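Methylmalonyl-CoA carboxyltransferase 12S subunit (Propionibacterium freudenreichii, PDB 1ON3) catalyses the transfer of the carboxyl group of methylmalonyl-CoA to the biotin of the 1.3S subunit and forms the hexameric core of transcarboxylase. Local coordinates at the interface of chains A and B. Coordinates in Å, arbitrary orientation; residue numbers count along the deposited sequence, not the author numbering. Chains: chain A/B, Methylmalonyl-CoA carboxyltransferase 12S subunit.

The interface of chains A and B. Residues chain A 381, 383, 386; chain B 230-233, 312, 348.
The guanidinium of A:Arg386 grips the backbone of chain B side-on, two of its nitrogens converging on the carbonyl oxygen of B:Ser231. A:Arg386 NE donates to B:Ser231 O at 2.9 Å. A:Arg386 NH2 reaches the same B:Ser231 O at 3.1 Å, the acceptor lying in the guanidinium plane. The arginine side chain leaves its backbone with chi1 at 60°, CG tucked above the main chain, and then runs straight out to NE, which carries the head group to this carbonyl at the end of helix 224-231. A:Arg386 NH1 forms a salt bridge to B:Asp348 OD2 at 3.3 Å, a weak hydrogen bond with the carboxylate turned 69° from the guanidinium. A water lies 2.8 Å from both A:Arg386 NH2 and B:Asp348 OD2. Without this guanidinium, as with an alanine here, the B:Ser231 carbonyl would probably lose its paired cross-chain bonds and B:Asp348 its charged mate.

Apolar packing is supplied by A:Tyr381 and B:Ile230. The methyl B:Ile230 CG2 meets A:Tyr381 CB at 3.7 Å, while B:Ile230 CD1 rests over one face of the ring, toward the rim, 3.8 Å from A:Tyr381 CE2.

The patch joins two subunits of the homohexamer: helix 377-381 and the start of helix 384-397 of chain A meet the end of helix 224-231 and the following loop of chain B, with B:Asp348 reaching in from helix 344-359. Two-fold symmetry repeats it with the chains exchanged.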
loop_
_atom_site.group_PDB
_atom_site.type_symbol
_atom_site.label_atom_id
_atom_site.label_comp_id
_atom_site.label_asym_id
_atom_site.label_seq_id
_atom_site.Cartn_x
_atom_site.Cartn_y
_atom_site.Cartn_z
ATOM N N TYR A 381 21.672 27.284 30.170
ATOM C CA TYR A 381 22.471 26.164 30.662
ATOM C C TYR A 381 21.669 24.883 30.805
ATOM O O TYR A 381 22.233 23.787 30.816
ATOM C CB TYR A 381 23.101 26.523 32.013
ATOM C CG TYR A 381 24.378 27.342 31.915
ATOM C CD1 TYR A 381 24.682 28.077 30.764
ATOM C CD2 TYR A 381 25.271 27.400 32.990
ATOM C CE1 TYR A 381 25.847 28.848 30.686
ATOM C CE2 TYR A 381 26.431 28.165 32.924
ATOM C CZ TYR A 381 26.715 28.887 31.773
ATOM O OH TYR A 381 27.867 29.645 31.711
ATOM N N GLY A 383 19.537 23.918 28.649
ATOM C CA GLY A 383 19.254 23.426 27.316
ATOM C C GLY A 383 17.903 23.836 26.766
ATOM O O GLY A 383 17.177 22.999 26.222
ATOM N N ARG A 386 17.364 22.888 23.013
ATOM C CA ARG A 386 16.809 21.595 22.637
ATOM C C ARG A 386 15.429 21.310 23.234
ATOM O O ARG A 386 14.684 20.485 22.691
ATOM C CB ARG A 386 17.777 20.463 22.991
ATOM C CG ARG A 386 18.105 20.361 24.463
ATOM C CD ARG A 386 19.351 19.509 24.674
ATOM N NE ARG A 386 19.816 19.576 26.054
ATOM C CZ ARG A 386 19.350 18.819 27.039
ATOM N NH1 ARG A 386 18.401 17.921 26.797
ATOM N NH2 ARG A 386 19.825 18.970 28.270
ATOM N N ILE B 230 27.717 21.739 29.416
ATOM C CA ILE B 230 26.609 22.087 30.285
ATOM C C ILE B 230 25.224 21.870 29.679
ATOM O O ILE B 230 24.456 21.051 30.176
ATOM C CB ILE B 230 26.737 23.547 30.740
ATOM C CG1 ILE B 230 28.140 23.772 31.315
ATOM C CG2 ILE B 230 25.679 23.868 31.796
ATOM C CD1 ILE B 230 28.416 25.206 31.662
ATOM N N SER B 231 24.929 22.597 28.602
ATOM C CA SER B 231 23.630 22.540 27.930
ATOM C C SER B 231 23.247 21.202 27.285
ATOM O O SER B 231 22.079 20.810 27.313
ATOM C CB SER B 231 23.560 23.640 26.868
ATOM O OG SER B 231 23.723 24.926 27.452
ATOM N N GLY B 232 24.219 20.504 26.708
ATOM C CA GLY B 232 23.929 19.239 26.048
ATOM C C GLY B 232 23.263 19.471 24.692
ATOM O O GLY B 232 22.580 18.586 24.152
ATOM N N ASN B 233 23.477 20.666 24.144
ATOM C CA ASN B 233 22.904 21.085 22.864
ATOM C C ASN B 233 23.649 20.664 21.593
ATOM O O ASN B 233 23.032 20.544 20.529
ATOM C CB ASN B 233 22.772 22.613 22.831
ATOM C CG ASN B 233 21.714 23.143 23.791
ATOM O OD1 ASN B 233 21.838 24.253 24.314
ATOM N ND2 ASN B 233 20.662 22.366 24.004
ATOM N N TYR B 312 30.062 15.611 26.780
ATOM C CA TYR B 312 28.804 15.735 27.517
ATOM C C TYR B 312 28.428 14.400 28.137
ATOM O O TYR B 312 28.604 13.350 27.518
ATOM C CB TYR B 312 27.677 16.185 26.578
ATOM C CG TYR B 312 26.341 16.392 27.261
ATOM C CD1 TYR B 312 26.161 17.422 28.185
ATOM C CD2 TYR B 312 25.248 15.564 26.971
ATOM C CE1 TYR B 312 24.920 17.631 28.807
ATOM C CE2 TYR B 312 24.007 15.760 27.583
ATOM C CZ TYR B 312 23.848 16.797 28.501
ATOM O OH TYR B 312 22.630 17.008 29.112
ATOM N N ASP B 348 19.423 11.219 27.945
ATOM C CA ASP B 348 19.148 12.043 26.779
ATOM C C ASP B 348 20.149 11.779 25.650
ATOM O O ASP B 348 19.773 11.649 24.471
ATOM C CB ASP B 348 19.213 13.523 27.143
ATOM C CG ASP B 348 17.952 14.017 27.819
ATOM O OD1 ASP B 348 16.911 13.348 27.684
ATOM O OD2 ASP B 348 17.998 15.088 28.466
HETATM O O HOH W 1 19.389 16.849 30.091
#